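Local coordinates for ESXA (Geobacillus thermodenitrificans, PDB 3ZBH), which is of unknown function but forms a helical dimer of the WXG100 (ESAT-6) family and is probably exported by a type VII secretion system, at residues 34-39 / 56-61; 40-45 / 49-54. One frame throughout, in Å; residues are numbered along the deposited sequence.

Contact 1: residues 34-39 / 56-61; sequences RLDQMS and QQYQEL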
loop_
_atom_site.group_PDB
_atom_site.type_symbol
_atom_site.label_atom_id
_atom_site.label_comp_id
_atom_site.label_asym_id
_atom_site.label_seq_id
_atom_site.Cartn_x
_atom_site.Cartn_y
_atom_site.Cartn_z
ATOM N N ARG B 34 10.078 -0.247 3.150
ATOM C CA ARG B 34 10.348 1.148 3.528
ATOM C C ARG B 34 9.791 1.532 4.906
ATOM O O ARG B 34 10.489 2.176 5.718
ATOM C CB ARG B 34 9.852 2.139 2.468
ATOM C CG ARG B 34 10.511 2.020 1.102
ATOM C CD ARG B 34 10.126 3.209 0.225
ATOM N NE ARG B 34 8.676 3.366 0.017
ATOM C CZ ARG B 34 7.961 2.753 -0.929
ATOM N NH1 ARG B 34 8.539 1.910 -1.775
ATOM N NH2 ARG B 34 6.657 2.999 -1.039
ATOM N N LEU B 35 8.545 1.139 5.170
ATOM C CA LEU B 35 7.962 1.331 6.503
ATOM C C LEU B 35 8.698 0.539 7.596
ATOM O O LEU B 35 8.776 0.990 8.722
ATOM C CB LEU B 35 6.479 0.945 6.508
ATOM C CG LEU B 35 5.582 1.765 5.571
ATOM C CD1 LEU B 35 4.148 1.246 5.708
ATOM C CD2 LEU B 35 5.653 3.246 5.935
ATOM N N ASP B 36 9.239 -0.633 7.275
ATOM C CA ASP B 36 10.013 -1.365 8.274
ATOM C C ASP B 36 11.232 -0.548 8.735
ATOM O O ASP B 36 11.520 -0.441 9.946
ATOM C CB ASP B 36 10.493 -2.727 7.745
ATOM C CG ASP B 36 9.405 -3.779 7.719
ATOM O OD1 ASP B 36 8.308 -3.598 8.334
ATOM O OD2 ASP B 36 9.659 -4.804 7.058
ATOM N N GLN B 37 11.918 0.049 7.767
ATOM C CA GLN B 37 13.084 0.865 8.069
ATOM C C GLN B 37 12.709 2.204 8.750
ATOM O O GLN B 37 13.372 2.644 9.706
ATOM C CB GLN B 37 13.837 1.128 6.777
ATOM C CG GLN B 37 15.106 1.915 6.993
ATOM C CD GLN B 37 15.964 1.907 5.755
ATOM O OE1 GLN B 37 15.774 2.715 4.835
ATOM N NE2 GLN B 37 16.918 0.991 5.721
ATOM N N MET B 38 11.655 2.846 8.253
ATOM C CA MET B 38 11.066 4.023 8.936
ATOM C C MET B 38 10.688 3.796 10.394
ATOM O O MET B 38 10.787 4.738 11.212
ATOM C CB MET B 38 9.872 4.575 8.157
ATOM C CG MET B 38 10.302 5.325 6.906
ATOM S SD MET B 38 8.982 5.412 5.701
ATOM C CE MET B 38 7.775 6.428 6.551
ATOM N N SER B 39 10.292 2.571 10.737
ATOM C CA SER B 39 10.006 2.222 12.114
ATOM C C SER B 39 11.262 2.266 12.981
ATOM O O SER B 39 11.211 2.723 14.113
ATOM C CB SER B 39 9.388 0.829 12.224
ATOM O OG SER B 39 8.020 0.896 11.904
ATOM N N GLN B 56 3.326 -1.098 17.845
ATOM C CA GLN B 56 2.300 -2.073 18.174
ATOM C C GLN B 56 1.180 -2.065 17.127
ATOM O O GLN B 56 0.750 -3.116 16.691
ATOM C CB GLN B 56 1.751 -1.799 19.584
ATOM C CG GLN B 56 1.181 -3.016 20.295
ATOM C CD GLN B 56 -0.268 -3.295 19.936
ATOM O OE1 GLN B 56 -0.616 -4.415 19.546
ATOM N NE2 GLN B 56 -1.125 -2.279 20.064
ATOM N N GLN B 57 0.744 -0.879 16.710
ATOM C CA GLN B 57 -0.281 -0.754 15.672
ATOM C C GLN B 57 0.254 -1.155 14.304
ATOM O O GLN B 57 -0.392 -1.888 13.583
ATOM C CB GLN B 57 -0.774 0.680 15.601
ATOM C CG GLN B 57 -1.587 1.093 16.822
ATOM C CD GLN B 57 -2.085 2.511 16.686
ATOM O OE1 GLN B 57 -2.844 2.833 15.765
ATOM N NE2 GLN B 57 -1.648 3.373 17.583
ATOM N N TYR B 58 1.439 -0.656 13.963
ATOM C CA TYR B 58 2.116 -1.027 12.725
ATOM C C TYR B 58 2.230 -2.547 12.562
ATOM O O TYR B 58 1.777 -3.122 11.544
ATOM C CB TYR B 58 3.503 -0.370 12.644
ATOM C CG TYR B 58 4.247 -0.837 11.422
ATOM C CD1 TYR B 58 3.788 -0.489 10.163
ATOM C CD2 TYR B 58 5.376 -1.672 11.521
ATOM C CE1 TYR B 58 4.425 -0.916 9.014
ATOM C CE2 TYR B 58 6.048 -2.089 10.367
ATOM C CZ TYR B 58 5.555 -1.716 9.120
ATOM O OH TYR B 58 6.141 -2.123 7.951
ATOM N N GLN B 59 2.822 -3.206 13.555
ATOM C CA GLN B 59 2.967 -4.665 13.517
ATOM C C GLN B 59 1.634 -5.435 13.495
ATOM O O GLN B 59 1.573 -6.566 13.001
ATOM C CB GLN B 59 3.866 -5.174 14.650
ATOM C CG GLN B 59 5.330 -4.719 14.554
ATOM C CD GLN B 59 6.095 -5.330 13.388
ATOM O OE1 GLN B 59 6.936 -4.667 12.766
ATOM N NE2 GLN B 59 5.814 -6.589 13.081
ATOM N N GLU B 60 0.574 -4.835 14.028
ATOM C CA GLU B 60 -0.761 -5.431 13.908
ATOM C C GLU B 60 -1.268 -5.431 12.454
ATOM O O GLU B 60 -2.000 -6.331 12.037
ATOM C CB GLU B 60 -1.750 -4.691 14.826
ATOM C CG GLU B 60 -3.008 -5.475 15.176
ATOM C CD GLU B 60 -4.207 -5.109 14.312
ATOM O OE1 GLU B 60 -4.579 -3.913 14.276
ATOM O OE2 GLU B 60 -4.786 -6.021 13.674
ATOM N N LEU B 61 -0.878 -4.422 11.685
ATOM C CA LEU B 61 -1.401 -4.253 10.341
ATOM C C LEU B 61 -0.525 -4.894 9.277
ATOM O O LEU B 61 -0.999 -5.256 8.199
ATOM C CB LEU B 61 -1.550 -2.767 10.024
ATOM C CG LEU B 61 -2.571 -2.010 10.871
ATOM C CD1 LEU B 61 -2.461 -0.523 10.574
ATOM C CD2 LEU B 61 -3.979 -2.523 10.604
#
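Tyr-58 reaches across from helix 48-95 and sets its ring against Leu-35, Asp-36 and Ser-39 of helix 11-45, bridging the two arms of the antiparallel helical hairpin that defines the WXG100 fold. The axes of the two short segments come to 11.7 Å of each other, 161° apart in direction, a separation that a large side chain has to span. Tyr-58 does so because its CG stands anti to the backbone N (chi1 175°), which carries the ring straight over to the other helix.

The polar part is one short hydrogen bond, in which Tyr-58 OH donates to Asp-36 OD1 at 2.6 Å. The carboxylate oxygen lies at the ring edge, near the ring plane, while the carboxylate itself is turned almost perpendicular to the ring, 84° between planes. The hydroxyl meets OD1 from above the carboxylate plane. Arg-62, just past segment 56-61, forms a salt bridge with the other oxygen, Asp-36 OD2, so both oxygens of this aspartate are tied to helix 48-95. The arginine's charge would be expected to help keep Asp-36 ionised.

The apolar part comes from Leu-35, whose CB lies 3.7 Å from Tyr-58 CE1, and Leu-35 CD1 approaches the same carbon from slightly farther away. This leucine is buried, and the second subunit adds its Met-68 against Tyr-58, so the ring is packed both within the hairpin and at the dimer interface.

On the CD2 side of the ring sits Ser-39, also buried. Ser-39 OG makes a weak 3.3 Å hydrogen bond to Leu-35 O, one turn earlier, and this leaves Ser-39 OG resting 3.7 Å from Tyr-58 CD2.

Contact 2: residues 40-45 / 49-54; sequences HTLQGI and ASSEAF
Ser-51 is the first residue of segment 49-54 to meet helix 11-45, and it fits closely against the backbone there. Ser-51 OG lies 3.4 Å from Gln-43 CA and 3.2 Å from Leu-42 O; the same hydroxyl has a weak hydrogen bond to the carbonyl oxygen of Glu-47, one turn back in the chain. The Gln-43 chain runs past the serine, bringing its CG to 4.1 Å from Ser-51 CB, and remains on the exposed flank of the contact. A side chain as small as serine lets the backbones draw together, with Gln-43 CA and Ser-51 CA only 5.4 Å apart.

This is the closed end of the helical hairpin of the WXG100 fold, where helix 11-45 turns back into helix 48-95 at the WXG motif that gives the family its name. The axes of the two segments lie 8.8 Å apart and run antiparallel at 158°.

One turn beyond Ser-51, Phe-54 faces the same helix. Leu-42 CG is anti to the backbone N (chi1 -164°), directing the branched end across the gap toward the ring. Leu-42 CD2 makes the touch, 3.7 Å from Phe-54 CD2, and the two side chains meet at a slant. Tyr-21 of the second subunit packs on Leu-42 and meets the Phe-54 ring edge-to-face.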
loop_
_atom_site.group_PDB
_atom_site.type_symbol
_atom_site.label_atom_id
_atom_site.label_comp_id
_atom_site.label_asym_id
_atom_site.label_seq_id
_atom_site.Cartn_x
_atom_site.Cartn_y
_atom_site.Cartn_z
ATOM N N HIS B 40 12.371 1.748 12.458
ATOM C CA HIS B 40 13.663 1.836 13.144
ATOM C C HIS B 40 14.109 3.251 13.309
ATOM O O HIS B 40 14.551 3.635 14.396
ATOM C CB HIS B 40 14.725 1.045 12.378
ATOM C CG HIS B 40 14.596 -0.436 12.541
ATOM N ND1 HIS B 40 14.202 -1.245 11.537
ATOM C CD2 HIS B 40 14.822 -1.254 13.644
ATOM C CE1 HIS B 40 14.165 -2.519 11.980
ATOM N NE2 HIS B 40 14.538 -2.519 13.273
ATOM N N THR B 41 14.011 4.047 12.248
ATOM C CA THR B 41 14.333 5.484 12.308
ATOM C C THR B 41 13.519 6.148 13.422
ATOM O O THR B 41 14.060 6.909 14.263
ATOM C CB THR B 41 14.058 6.178 10.956
ATOM O OG1 THR B 41 14.800 5.529 9.924
ATOM C CG2 THR B 41 14.485 7.636 10.979
ATOM N N LEU B 42 12.233 5.813 13.473
ATOM C CA LEU B 42 11.335 6.410 14.473
ATOM C C LEU B 42 11.733 6.041 15.897
ATOM O O LEU B 42 11.722 6.894 16.786
ATOM C CB LEU B 42 9.883 6.013 14.222
ATOM C CG LEU B 42 8.845 6.867 14.947
ATOM C CD1 LEU B 42 8.909 8.291 14.429
ATOM C CD2 LEU B 42 7.458 6.283 14.720
ATOM N N GLN B 43 12.094 4.776 16.102
ATOM C CA GLN B 43 12.621 4.314 17.387
ATOM C C GLN B 43 13.822 5.102 17.900
ATOM O O GLN B 43 14.000 5.230 19.103
ATOM C CB GLN B 43 12.970 2.831 17.330
ATOM C CG GLN B 43 11.822 1.944 17.747
ATOM C CD GLN B 43 12.226 0.495 17.921
ATOM O OE1 GLN B 43 12.644 -0.171 16.973
ATOM N NE2 GLN B 43 12.077 -0.008 19.137
ATOM N N GLY B 44 14.648 5.617 16.995
ATOM C CA GLY B 44 15.825 6.368 17.383
ATOM C C GLY B 44 15.544 7.833 17.662
ATOM O O GLY B 44 16.259 8.463 18.440
ATOM N N ILE B 45 14.500 8.380 17.040
ATOM C CA ILE B 45 14.263 9.826 17.116
ATOM C C ILE B 45 13.212 10.253 18.149
ATOM O O ILE B 45 13.153 11.428 18.515
ATOM C CB ILE B 45 14.011 10.475 15.726
ATOM C CG1 ILE B 45 12.720 9.968 15.099
ATOM C CG2 ILE B 45 15.202 10.243 14.796
ATOM C CD1 ILE B 45 12.386 10.638 13.787
ATOM N N ALA B 49 8.005 5.406 24.571
ATOM C CA ALA B 49 6.540 5.221 24.621
ATOM C C ALA B 49 5.829 5.684 23.351
ATOM O O ALA B 49 4.922 5.017 22.870
ATOM C CB ALA B 49 5.935 5.887 25.853
ATOM N N SER B 50 6.241 6.828 22.812
ATOM C CA SER B 50 5.716 7.292 21.537
ATOM C C SER B 50 6.038 6.284 20.412
ATOM O O SER B 50 5.200 6.021 19.524
ATOM C CB SER B 50 6.281 8.670 21.211
ATOM O OG SER B 50 5.797 9.637 22.129
ATOM N N SER B 51 7.247 5.721 20.481
ATOM C CA SER B 51 7.699 4.672 19.560
ATOM C C SER B 51 6.934 3.364 19.717
ATOM O O SER B 51 6.541 2.748 18.718
ATOM C CB SER B 51 9.203 4.422 19.728
ATOM O OG SER B 51 9.926 5.434 19.062
ATOM N N GLU B 52 6.720 2.951 20.964
ATOM C CA GLU B 52 5.970 1.727 21.275
ATOM C C GLU B 52 4.490 1.823 20.849
ATOM O O GLU B 52 3.833 0.804 20.578
ATOM C CB GLU B 52 6.099 1.387 22.768
ATOM C CG GLU B 52 5.458 0.073 23.210
ATOM C CD GLU B 52 5.706 -1.078 22.246
ATOM O OE1 GLU B 52 6.883 -1.433 22.008
ATOM O OE2 GLU B 52 4.711 -1.625 21.714
ATOM N N ALA B 53 3.985 3.051 20.771
ATOM C CA ALA B 53 2.604 3.287 20.387
ATOM C C ALA B 53 2.450 3.019 18.882
ATOM O O ALA B 53 1.511 2.332 18.455
ATOM C CB ALA B 53 2.182 4.707 20.755
ATOM N N PHE B 54 3.393 3.542 18.096
ATOM C CA PHE B 54 3.410 3.293 16.664
ATOM C C PHE B 54 3.674 1.833 16.326
ATOM O O PHE B 54 2.963 1.277 15.502
ATOM C CB PHE B 54 4.382 4.209 15.912
ATOM C CG PHE B 54 4.534 3.852 14.456
ATOM C CD1 PHE B 54 3.583 4.247 13.527
ATOM C CD2 PHE B 54 5.616 3.094 14.018
ATOM C CE1 PHE B 54 3.706 3.908 12.188
ATOM C CE2 PHE B 54 5.744 2.751 12.681
ATOM C CZ PHE B 54 4.791 3.161 11.762
#

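Overall arrangement
Both contacts join helix 11-45 to helix 48-95, and their centres are about 10 Å apart toward the turn end of one hairpin. Along the chain the order is 34-39, 40-45, 49-54, 56-61, so contact 2 is the inner pair beside the turn and contact 1 the outer pair farther down the arms. The axes lie closer near the turn than at contact 1, where a tyrosine fills the wider gap. Ser-39 of contact 1 packs against Phe-54 of contact 2, so the two contacts adjoin directly. Since both also touch the second subunit, this end of the hairpin belongs to the dimer interface.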